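Local coordinates for FAD:protein FMN transferase (Vibrio cholerae, PDB 6NXI) that probably transfers the FMN moiety of FAD, in a magnesium-dependent reaction, onto the hydroxyl group of a threonine in a target flavoprotein, at residues Glu6-Ser11 and Tyr23-Gly28; Pro27-Ser32 and Gln172-Tyr177; Arg249-Arg254 and Gly274-Gly279; Val256-Leu261 and Gly270-Leu275. All blocks are in the same frame, centred on the assembly; numbering follows the deposited sequence.

Interaction 1. Residues Glu6-Ser11 and Tyr23-Gly28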
# COMPACT_ATOMS: atom_id res chain seq x y z
N GLU A 6 -3.71 -29.75 6.93
CA GLU A 6 -4.72 -29.37 5.91
C GLU A 6 -4.65 -27.85 5.76
O GLU A 6 -4.86 -27.14 6.75
CB GLU A 6 -6.13 -29.82 6.32
CG GLU A 6 -7.20 -29.46 5.28
CD GLU A 6 -8.68 -29.54 5.66
OE1 GLU A 6 -9.01 -30.21 6.67
OE2 GLU A 6 -9.51 -28.92 4.94
N GLN A 7 -4.30 -27.39 4.56
CA GLN A 7 -4.33 -25.95 4.20
C GLN A 7 -5.67 -25.68 3.52
O GLN A 7 -6.08 -26.47 2.65
CB GLN A 7 -3.13 -25.59 3.30
CG GLN A 7 -3.21 -24.16 2.79
CD GLN A 7 -1.96 -23.82 2.01
OE1 GLN A 7 -1.91 -23.93 0.79
NE2 GLN A 7 -0.92 -23.47 2.73
N VAL A 8 -6.32 -24.59 3.89
CA VAL A 8 -7.51 -24.02 3.22
C VAL A 8 -7.07 -22.74 2.50
O VAL A 8 -6.38 -21.91 3.13
CB VAL A 8 -8.58 -23.73 4.26
CG1 VAL A 8 -9.80 -23.11 3.60
CG2 VAL A 8 -8.94 -24.96 5.09
N HIS A 9 -7.46 -22.58 1.25
CA HIS A 9 -7.26 -21.38 0.42
C HIS A 9 -8.63 -20.73 0.17
O HIS A 9 -9.51 -21.35 -0.46
CB HIS A 9 -6.50 -21.78 -0.82
CG HIS A 9 -6.29 -20.68 -1.79
ND1 HIS A 9 -5.90 -20.94 -3.10
CD2 HIS A 9 -6.43 -19.34 -1.68
CE1 HIS A 9 -5.80 -19.80 -3.75
NE2 HIS A 9 -6.10 -18.79 -2.89
N LEU A 10 -8.83 -19.50 0.67
CA LEU A 10 -10.00 -18.69 0.33
C LEU A 10 -9.60 -17.59 -0.65
O LEU A 10 -8.51 -17.04 -0.51
CB LEU A 10 -10.51 -18.05 1.62
CG LEU A 10 -10.85 -19.01 2.76
CD1 LEU A 10 -11.33 -18.21 3.94
CD2 LEU A 10 -11.88 -20.05 2.35
N SER A 11 -10.46 -17.30 -1.60
CA SER A 11 -10.18 -16.23 -2.59
C SER A 11 -11.47 -15.49 -2.87
O SER A 11 -12.56 -16.10 -2.82
CB SER A 11 -9.58 -16.81 -3.83
OG SER A 11 -9.06 -15.79 -4.66
N TYR A 23 -4.72 -20.74 5.26
CA TYR A 23 -4.54 -20.99 6.71
C TYR A 23 -4.49 -22.49 6.92
O TYR A 23 -4.96 -23.28 6.08
CB TYR A 23 -5.60 -20.26 7.55
CG TYR A 23 -6.99 -20.82 7.38
CD1 TYR A 23 -7.85 -20.28 6.45
CD2 TYR A 23 -7.45 -21.86 8.17
CE1 TYR A 23 -9.13 -20.78 6.27
CE2 TYR A 23 -8.72 -22.36 8.00
CZ TYR A 23 -9.57 -21.82 7.05
OH TYR A 23 -10.84 -22.30 6.85
N ILE A 24 -3.99 -22.86 8.09
CA ILE A 24 -3.84 -24.28 8.46
C ILE A 24 -4.99 -24.65 9.40
O ILE A 24 -5.14 -24.01 10.42
CB ILE A 24 -2.47 -24.63 9.03
CG1 ILE A 24 -1.34 -24.17 8.10
CG2 ILE A 24 -2.40 -26.13 9.28
CD1 ILE A 24 -1.46 -24.67 6.66
N GLN A 25 -5.77 -25.64 9.00
CA GLN A 25 -6.91 -26.15 9.80
C GLN A 25 -6.33 -26.62 11.13
O GLN A 25 -5.25 -27.27 11.14
CB GLN A 25 -7.64 -27.23 8.99
CG GLN A 25 -8.89 -27.75 9.68
CD GLN A 25 -9.97 -26.70 9.82
OE1 GLN A 25 -10.09 -25.81 9.00
NE2 GLN A 25 -10.81 -26.82 10.85
N GLN A 26 -7.03 -26.32 12.21
CA GLN A 26 -6.68 -26.77 13.58
C GLN A 26 -7.98 -27.17 14.26
O GLN A 26 -9.06 -26.76 13.85
CB GLN A 26 -5.94 -25.65 14.32
CG GLN A 26 -4.48 -25.57 13.92
CD GLN A 26 -3.69 -26.79 14.30
OE1 GLN A 26 -3.33 -27.64 13.46
NE2 GLN A 26 -3.37 -26.90 15.58
N PRO A 27 -7.94 -28.05 15.28
CA PRO A 27 -9.18 -28.40 15.95
C PRO A 27 -9.88 -27.17 16.55
O PRO A 27 -9.23 -26.26 17.03
CB PRO A 27 -8.72 -29.40 17.03
CG PRO A 27 -7.41 -29.95 16.49
CD PRO A 27 -6.77 -28.79 15.75
N GLY A 28 -11.20 -27.16 16.46
CA GLY A 28 -12.06 -26.20 17.20
C GLY A 28 -12.24 -24.86 16.50
O GLY A 28 -12.82 -23.95 17.10
O HOH W 1 -4.16 -29.30 9.72

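Interaction 2. Residues Pro27-Ser32 and Gln172-Tyr177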
# COMPACT_ATOMS: atom_id res chain seq x y z
N PRO A 27 -7.94 -28.05 15.28
CA PRO A 27 -9.18 -28.40 15.95
C PRO A 27 -9.88 -27.17 16.55
O PRO A 27 -9.23 -26.26 17.03
CB PRO A 27 -8.72 -29.40 17.03
CG PRO A 27 -7.41 -29.95 16.49
CD PRO A 27 -6.77 -28.79 15.75
N GLY A 28 -11.20 -27.16 16.46
CA GLY A 28 -12.06 -26.20 17.20
C GLY A 28 -12.24 -24.86 16.50
O GLY A 28 -12.82 -23.95 17.10
N ILE A 29 -11.74 -24.68 15.28
CA ILE A 29 -11.95 -23.37 14.60
C ILE A 29 -13.20 -23.44 13.71
O ILE A 29 -13.62 -24.53 13.31
CB ILE A 29 -10.70 -22.94 13.82
CG1 ILE A 29 -10.43 -23.82 12.61
CG2 ILE A 29 -9.49 -22.86 14.73
CD1 ILE A 29 -9.35 -23.23 11.72
N ALA A 30 -13.77 -22.27 13.42
CA ALA A 30 -14.89 -22.10 12.49
C ALA A 30 -14.57 -22.79 11.15
O ALA A 30 -13.38 -22.83 10.72
CB ALA A 30 -15.20 -20.65 12.32
N ASP A 31 -15.63 -23.25 10.50
CA ASP A 31 -15.59 -23.77 9.12
C ASP A 31 -15.21 -22.62 8.17
O ASP A 31 -15.46 -21.43 8.49
CB ASP A 31 -16.94 -24.37 8.74
CG ASP A 31 -18.04 -23.33 8.87
OD1 ASP A 31 -18.55 -22.92 7.83
OD2 ASP A 31 -18.37 -22.92 10.03
N SER A 32 -14.71 -22.97 7.00
CA SER A 32 -14.20 -22.01 5.97
C SER A 32 -15.33 -21.07 5.51
O SER A 32 -15.06 -19.87 5.28
CB SER A 32 -13.59 -22.74 4.82
OG SER A 32 -14.55 -23.55 4.16
N GLN A 172 -10.16 -15.76 15.72
CA GLN A 172 -10.81 -17.08 15.51
C GLN A 172 -9.86 -18.23 15.89
O GLN A 172 -10.24 -19.41 15.63
CB GLN A 172 -11.26 -17.14 14.04
CG GLN A 172 -12.43 -16.23 13.72
CD GLN A 172 -13.70 -16.65 14.42
OE1 GLN A 172 -14.03 -17.82 14.43
NE2 GLN A 172 -14.41 -15.72 15.03
N GLY A 173 -8.69 -17.95 16.48
CA GLY A 173 -7.74 -18.98 16.97
C GLY A 173 -6.99 -19.62 15.84
O GLY A 173 -6.47 -20.73 16.02
N ILE A 174 -6.79 -18.87 14.74
CA ILE A 174 -5.96 -19.34 13.60
C ILE A 174 -4.58 -18.68 13.69
O ILE A 174 -4.50 -17.47 13.49
CB ILE A 174 -6.67 -19.05 12.27
CG1 ILE A 174 -8.01 -19.77 12.22
CG2 ILE A 174 -5.83 -19.38 11.04
CD1 ILE A 174 -8.91 -19.24 11.16
N GLU A 175 -3.56 -19.47 13.96
CA GLU A 175 -2.22 -18.92 14.27
C GLU A 175 -1.26 -19.24 13.12
O GLU A 175 -0.13 -18.79 13.22
CB GLU A 175 -1.76 -19.39 15.64
CG GLU A 175 -2.73 -18.95 16.77
CD GLU A 175 -3.12 -17.46 16.93
OE1 GLU A 175 -2.32 -16.58 16.62
OE2 GLU A 175 -4.25 -17.16 17.43
N ASN A 176 -1.72 -19.91 12.06
CA ASN A 176 -0.88 -20.21 10.88
C ASN A 176 -1.61 -19.72 9.63
O ASN A 176 -2.57 -20.35 9.17
CB ASN A 176 -0.55 -21.69 10.78
CG ASN A 176 0.06 -22.20 12.06
OD1 ASN A 176 1.25 -22.03 12.29
ND2 ASN A 176 -0.75 -22.80 12.93
N TYR A 177 -1.16 -18.61 9.06
CA TYR A 177 -1.89 -18.05 7.90
C TYR A 177 -0.97 -17.20 7.03
O TYR A 177 0.03 -16.64 7.50
CB TYR A 177 -3.08 -17.19 8.35
CG TYR A 177 -2.76 -16.00 9.24
CD1 TYR A 177 -2.24 -14.84 8.72
CD2 TYR A 177 -2.99 -16.04 10.61
CE1 TYR A 177 -1.89 -13.76 9.52
CE2 TYR A 177 -2.70 -14.94 11.41
CZ TYR A 177 -2.11 -13.82 10.87
OH TYR A 177 -1.78 -12.72 11.61
O HOH W 2 -12.80 -19.99 15.06

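Interaction 3. Residues Arg249-Arg254 and Gly274-Gly279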
# COMPACT_ATOMS: atom_id res chain seq x y z
N ARG A 249 3.93 14.97 -11.15
CA ARG A 249 4.00 13.99 -12.25
C ARG A 249 4.37 12.60 -11.76
O ARG A 249 4.98 12.42 -10.71
CB ARG A 249 5.04 14.42 -13.28
CG ARG A 249 4.82 15.82 -13.85
CD ARG A 249 5.97 16.20 -14.78
NE ARG A 249 5.74 17.53 -15.33
CZ ARG A 249 5.04 17.78 -16.43
NH1 ARG A 249 4.52 16.80 -17.13
NH2 ARG A 249 4.87 19.03 -16.82
N PRO A 250 4.10 11.56 -12.57
CA PRO A 250 4.67 10.25 -12.30
C PRO A 250 6.17 10.30 -11.96
O PRO A 250 6.96 11.02 -12.57
CB PRO A 250 4.35 9.45 -13.54
CG PRO A 250 3.06 10.07 -14.04
CD PRO A 250 3.22 11.55 -13.75
N ILE A 251 6.55 9.47 -11.00
CA ILE A 251 7.96 9.44 -10.55
C ILE A 251 8.86 9.14 -11.73
O ILE A 251 8.49 8.35 -12.62
CB ILE A 251 8.20 8.48 -9.37
CG1 ILE A 251 7.74 7.04 -9.66
CG2 ILE A 251 7.57 9.07 -8.13
CD1 ILE A 251 8.29 6.03 -8.67
N ASN A 252 9.99 9.80 -11.71
CA ASN A 252 11.06 9.67 -12.71
C ASN A 252 12.33 9.52 -11.89
O ASN A 252 12.98 10.57 -11.56
CB ASN A 252 11.04 10.90 -13.60
CG ASN A 252 12.11 10.82 -14.65
OD1 ASN A 252 12.56 9.73 -14.99
ND2 ASN A 252 12.54 11.97 -15.14
N ASN A 253 12.62 8.31 -11.44
CA ASN A 253 13.86 8.01 -10.72
C ASN A 253 14.30 6.61 -11.15
O ASN A 253 13.65 6.08 -12.04
CB ASN A 253 13.77 8.29 -9.23
CG ASN A 253 12.88 7.34 -8.47
OD1 ASN A 253 12.60 6.24 -8.96
ND2 ASN A 253 12.47 7.75 -7.27
N ARG A 254 15.35 6.09 -10.51
CA ARG A 254 16.01 4.84 -10.94
C ARG A 254 15.31 3.67 -10.26
O ARG A 254 15.72 2.53 -10.54
CB ARG A 254 17.50 4.84 -10.60
CG ARG A 254 18.36 5.74 -11.48
CD ARG A 254 19.75 5.84 -10.90
NE ARG A 254 19.83 6.79 -9.79
CZ ARG A 254 20.02 8.11 -9.93
NH1 ARG A 254 20.13 8.67 -11.13
NH2 ARG A 254 20.08 8.87 -8.85
N GLY A 274 6.26 5.34 -0.28
CA GLY A 274 6.96 6.54 0.15
C GLY A 274 8.44 6.46 -0.12
O GLY A 274 9.00 7.41 -0.72
N LEU A 275 9.07 5.35 0.23
CA LEU A 275 10.52 5.20 0.00
C LEU A 275 10.80 5.17 -1.52
O LEU A 275 11.81 5.76 -1.97
CB LEU A 275 11.05 3.97 0.74
CG LEU A 275 10.89 3.98 2.25
CD1 LEU A 275 11.46 2.70 2.83
CD2 LEU A 275 11.58 5.17 2.91
N MET A 276 9.93 4.56 -2.32
CA MET A 276 10.09 4.56 -3.80
C MET A 276 10.16 6.01 -4.35
O MET A 276 11.04 6.32 -5.16
CB MET A 276 8.97 3.78 -4.47
CG MET A 276 9.10 3.74 -5.96
SD MET A 276 8.50 2.10 -6.52
CE MET A 276 8.73 2.41 -8.27
N VAL A 277 9.27 6.88 -3.89
CA VAL A 277 9.19 8.29 -4.33
C VAL A 277 10.45 9.03 -3.84
O VAL A 277 10.96 9.92 -4.58
CB VAL A 277 7.89 8.98 -3.86
CG1 VAL A 277 7.91 10.46 -4.13
CG2 VAL A 277 6.64 8.33 -4.45
N MET A 278 10.97 8.68 -2.66
CA MET A 278 12.19 9.35 -2.11
C MET A 278 13.41 9.05 -2.97
O MET A 278 14.29 9.95 -3.10
CB MET A 278 12.47 8.91 -0.67
CG MET A 278 11.45 9.38 0.31
SD MET A 278 11.96 8.94 2.01
CE MET A 278 12.96 10.36 2.42
N GLY A 279 13.46 7.86 -3.58
CA GLY A 279 14.63 7.40 -4.31
C GLY A 279 15.58 6.66 -3.41
O GLY A 279 15.37 6.65 -2.16
O HOH W 3 13.34 10.32 -6.30

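Interaction 4. Residues Val256-Leu261 and Gly270-Leu275. With MG (magnesium ion), chain C; FAD (flavin-adenine dinucleotide), chain B.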
# COMPACT_ATOMS: atom_id res chain seq x y z
N VAL A 256 13.14 0.63 -9.32
CA VAL A 256 12.32 -0.38 -10.03
C VAL A 256 11.27 -0.92 -9.06
O VAL A 256 10.10 -1.00 -9.43
CB VAL A 256 13.22 -1.52 -10.54
CG1 VAL A 256 12.37 -2.69 -11.04
CG2 VAL A 256 14.19 -1.03 -11.59
N SER A 257 11.68 -1.26 -7.85
CA SER A 257 10.75 -1.82 -6.84
C SER A 257 11.29 -1.56 -5.45
O SER A 257 12.51 -1.47 -5.24
CB SER A 257 10.48 -3.30 -7.08
OG SER A 257 11.60 -4.10 -6.73
N VAL A 258 10.38 -1.57 -4.48
CA VAL A 258 10.74 -1.40 -3.07
C VAL A 258 9.91 -2.42 -2.33
O VAL A 258 8.67 -2.38 -2.48
CB VAL A 258 10.43 0.02 -2.57
CG1 VAL A 258 10.77 0.14 -1.12
CG2 VAL A 258 11.18 1.08 -3.41
N THR A 259 10.59 -3.26 -1.57
CA THR A 259 9.98 -4.23 -0.65
C THR A 259 10.27 -3.80 0.80
O THR A 259 11.43 -3.60 1.14
CB THR A 259 10.53 -5.64 -0.90
OG1 THR A 259 10.33 -5.90 -2.29
CG2 THR A 259 9.79 -6.64 -0.04
N VAL A 260 9.22 -3.72 1.63
CA VAL A 260 9.31 -3.31 3.04
C VAL A 260 8.67 -4.40 3.91
O VAL A 260 7.56 -4.86 3.60
CB VAL A 260 8.62 -1.94 3.26
CG1 VAL A 260 8.66 -1.58 4.73
CG2 VAL A 260 9.25 -0.85 2.41
N LEU A 261 9.37 -4.76 4.98
CA LEU A 261 8.77 -5.55 6.08
C LEU A 261 8.37 -4.63 7.24
O LEU A 261 9.12 -3.72 7.61
CB LEU A 261 9.77 -6.57 6.58
CG LEU A 261 10.48 -7.39 5.51
CD1 LEU A 261 11.45 -8.39 6.17
CD2 LEU A 261 9.49 -8.10 4.64
N GLY A 270 2.37 1.82 3.06
CA GLY A 270 2.72 3.25 2.98
C GLY A 270 4.20 3.44 2.77
O GLY A 270 4.60 4.28 1.93
N LEU A 271 5.02 2.69 3.51
CA LEU A 271 6.49 2.85 3.44
C LEU A 271 7.03 2.48 2.07
O LEU A 271 7.87 3.24 1.53
CB LEU A 271 7.15 2.01 4.53
CG LEU A 271 7.13 2.68 5.89
CD1 LEU A 271 7.63 1.70 6.93
CD2 LEU A 271 7.95 3.95 5.94
N ALA A 272 6.53 1.39 1.49
CA ALA A 272 7.09 0.94 0.21
C ALA A 272 6.89 2.05 -0.83
O ALA A 272 7.83 2.34 -1.58
CB ALA A 272 6.45 -0.37 -0.18
N THR A 273 5.69 2.65 -0.87
CA THR A 273 5.42 3.69 -1.90
C THR A 273 6.27 4.93 -1.55
O THR A 273 6.86 5.57 -2.45
CB THR A 273 3.92 3.99 -1.98
OG1 THR A 273 3.14 2.77 -2.16
CG2 THR A 273 3.67 4.96 -3.12
N GLY A 274 6.26 5.34 -0.28
CA GLY A 274 6.96 6.54 0.15
C GLY A 274 8.44 6.46 -0.12
O GLY A 274 9.00 7.41 -0.72
N LEU A 275 9.07 5.35 0.23
CA LEU A 275 10.52 5.20 0.00
C LEU A 275 10.80 5.17 -1.52
O LEU A 275 11.81 5.76 -1.97
CB LEU A 275 11.05 3.97 0.74
CG LEU A 275 10.89 3.98 2.25
CD1 LEU A 275 11.46 2.70 2.83
CD2 LEU A 275 11.58 5.17 2.91
MG MG C . 1.64 1.68 -0.73
PA FAD B . 0.98 1.50 -4.14
O1A FAD B . 2.31 1.51 -4.82
O2A FAD B . 0.85 0.86 -2.82
O5B FAD B . 0.42 2.99 -4.03
C5B FAD B . 0.15 3.63 -5.31
C4B FAD B . -1.21 4.29 -5.31
O4B FAD B . -1.32 5.32 -4.30
C3B FAD B . -1.51 4.98 -6.64
O3B FAD B . -2.20 4.08 -7.51
C2B FAD B . -2.33 6.20 -6.23
O2B FAD B . -3.69 5.86 -6.04
C1B FAD B . -1.71 6.56 -4.89
N9A FAD B . -0.54 7.41 -4.93
C8A FAD B . 0.29 7.71 -6.02
N7A FAD B . 1.34 8.41 -5.65
C5A FAD B . 1.20 8.64 -4.29
C6A FAD B . 1.98 9.35 -3.37
N6A FAD B . 3.15 9.93 -3.67
N1A FAD B . 1.57 9.32 -2.09
C2A FAD B . 0.40 8.72 -1.79
N3A FAD B . -0.42 8.01 -2.58
C4A FAD B . 0.04 8.02 -3.84
N1 FAD B . -9.32 0.11 -8.07
C2 FAD B . -10.37 -0.00 -8.96
O2 FAD B . -10.15 -0.07 -10.19
N3 FAD B . -11.66 -0.07 -8.54
C4 FAD B . -12.00 -0.01 -7.21
O4 FAD B . -13.17 -0.04 -6.86
C4X FAD B . -10.93 0.13 -6.26
N5 FAD B . -11.23 0.20 -4.97
C5X FAD B . -10.20 0.34 -4.08
C6 FAD B . -10.49 0.44 -2.70
C7 FAD B . -9.52 0.58 -1.74
C7M FAD B . -9.91 0.68 -0.28
C8 FAD B . -8.16 0.60 -2.15
C8M FAD B . -7.04 0.76 -1.15
C9 FAD B . -7.85 0.50 -3.51
C9A FAD B . -8.85 0.36 -4.49
N10 FAD B . -8.57 0.29 -5.86
C10 FAD B . -9.60 0.17 -6.79
C1' FAD B . -7.17 0.24 -6.34
C2' FAD B . -6.48 1.56 -6.35
O2' FAD B . -7.10 2.45 -7.27
C3' FAD B . -5.01 1.35 -6.77
O3' FAD B . -4.90 0.85 -8.08
C4' FAD B . -4.25 0.35 -5.92
O4' FAD B . -4.62 0.52 -4.56
C5' FAD B . -2.75 0.45 -6.14
O5' FAD B . -2.10 -0.37 -5.14
P FAD B . -0.56 -0.69 -5.30
O1P FAD B . -0.22 -1.08 -6.67
O2P FAD B . -0.30 -1.57 -4.10
O3P FAD B . -0.02 0.79 -5.12

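Interaction 1. Residues Glu6-Ser11 and Tyr23-Gly28
Val8 and Tyr23 form an antiparallel hydrogen-bonded pair, a small worked example of how hairpin strands pair their facing N-H and C=O groups. Val8 N donates to Tyr23 O at 2.9 Å with an N-H...O angle of 168°, and Tyr23 N returns the bond to Val8 O. Beyond the non-hydrogen-bonded pair Gln7-Ile24, Gln25 N donates to Glu6 O over 2.9 Å. Glu6 O also receives a CA-H...O contact from Ile24, as Tyr23 O does from Gln7 CA. Past this bond a water joins the two segments, accepting from Glu6 N and donating to Gln25 O at 2.7 Å. On the face carrying Val8 and Tyr23 these side chains lie alongside; Tyr23 CG sits between backbone N and carbonyl carbon (chi1 69°), and Val8 CB stands over one ring face, 3.8 Å from the Tyr23 centroid, a CH-pi contact, with Leu10 CD1 at the ring edge. On the opposite face Ile24 CD1 packs on Gln7 CB. The pairing belongs to the beta hairpin of strands 7-14 and 17-24; strand 7-14 is one edge of the large antiparallel sheet, and helix 32-50 lies against Val8, Leu10 and Tyr23 through Ser32, Leu35 and Gln36.

Interaction 2. Residues Pro27-Ser32 and Gln172-Tyr177
Ile29 and Ile174 cross at about a right angle, and their meeting shows how two loops can be joined by a few apolar atoms and one water. The Ile29 side chain divides its two branches between different partners. CG1 is held between the backbone N and the carbonyl carbon (chi1 69°), and chi2 of 169° extends the longer branch to its tip. There Ile29 CD1 lies 3.7 Å from Ile174 CG1 and somewhat farther from Ile174 CD1. The shorter branch, Ile29 CG2, instead meets backbone: it rests 3.6 Å from Gln172 O and also approaches Gly173 O. The Gln172 chain bends at chi2 (-66°), which sets CD; OE1 beyond it lies 3.7 Å from Ala30 CB, a van der Waals touch of a methyl group on a carbonyl. No direct hydrogen bond links the two segments. A water does so in their place, accepting from Ala30 N at 3.0 Å and donating to both Gln172 O and, at 2.6 Å, Gln172 OE1, so that the main-chain and side-chain oxygens of one residue are tied to the opposite backbone. Gly173, with positive phi, is the C-prime residue of a Schellman motif that ends helix 157-171, and Ile174, which follows, is the residue that meets Ile29. Asp31, at the N-cap position, starts helix 32-50. The contact therefore joins the C-terminal end of one helix to the loop leading into another, with Leu35 of helix 32-50 touching Ala30, Gln172 and Ile174, and Tyr23 of strand 17-24 packing against both isoleucines.

Interaction 3. Residues Arg249-Arg254 and Gly274-Gly279
The carboxamide of Asn253 is the flat group that meets the helix end, and it does so at its edge: Met276 O lies in the amide plane, only 6° out of it. Asn253 CG lies between the backbone N and the carbonyl carbon (chi1 70°), and ND2 donates to Met276 O at 2.9 Å with an N-H...O angle of 162°. It also donates to a water, which in turn donates a hydrogen bond to Val277 O at 3.0 Å, so the one amide nitrogen serves two successive carbonyls of the last helical turn, one directly and one through water. The other end of the amide is held as well, because OD1 accepts from Val255 N. Met276 O takes a second bond from Gly279 N. This illustrates how a side chain can satisfy carbonyls where a helix stops; Gly279, with positive phi, leaves the helix here, and its CA lies 3.7 Å from Asn253 ND2. Beside the amide, Ile251 is modelled in two conformers; in one of them it crosses Met276 and Val277 at about a right angle, with CD1 near Met276 CG and CE and CG2 near Val277 CG2. Val277 in turn belongs to the FAD pocket. The loop that leads into strand 255-262 is thus fastened to the C-terminal end of helix 265-278; Val255 and Val258 of that strand touch Met276, and helix 280-289 follows directly from Gly279.

Interaction 4. Residues Val256-Leu261 and Gly270-Leu275
Val260 reaches from its strand to Leu271 and Ala272 of the helix, and its branches can be followed outward from CB, which points toward the helix. CG1, anti to the backbone N (chi1 177°), meets Leu271 CB at 3.9 Å, with Leu271 CD1 slightly farther. CG2, the branch beside the backbone N, rests 3.6 Å from Ala272 CA and a similar distance from its N, with the Ala272 methyl at 3.8 Å and Leu275 CD1 farther off, at 4.2 Å. Two residues earlier, Val258 repeats the theme with CB 3.6 Å from Ala272 O and CG1 near Leu275 CB. The axes of segments 256-261 and 270-275 come to 7.4 Å, with Val258 and Ala272 at the closest CA approach, while their directions run at 145°, nearer antiparallel than parallel. No hydrogen bond joins the segments; the valines pack on side chains and on the helix backbone. The CB bond of Thr273, next to Ala272, points away from the strand, and its OG1 binds magnesium at 2.3 Å; the same ion is held by FAD O2A at 2.4 Å. Asp269 and Thr155 add ligands to this metal, and Ser225 hydrogen-bonds Thr273 OG1. The packing exemplifies a helix laid on a sheet with its far side bearing a metal ligand. Strand 255-262 runs between strands 220-225 and 294-299, and helix 75-90 touches Leu271 through Leu87 and Leu90.

Overall arrangement
The four contacts form two touching pairs, one peripheral and one nearer the centre of the chain. Interactions 1 and 2 have centres about 7 Å apart and share Pro27 and Gly28; Ile24 N probably hydrogen-bonds Asn176 O between them, and Tyr23 CB packs on Ile174 CG2. Interactions 3 and 4, about 10 Å apart centre to centre, both use helix 265-278, and Met276 CB touches Val258 CG2. This second pair borders the active site: Thr273 binds magnesium, and the Val277 side chain lies about 4 Å from FAD. Interactions 1 and 4 reach the same large sheet with centres about 30 Å apart, whereas the first pair stands away from the cofactor.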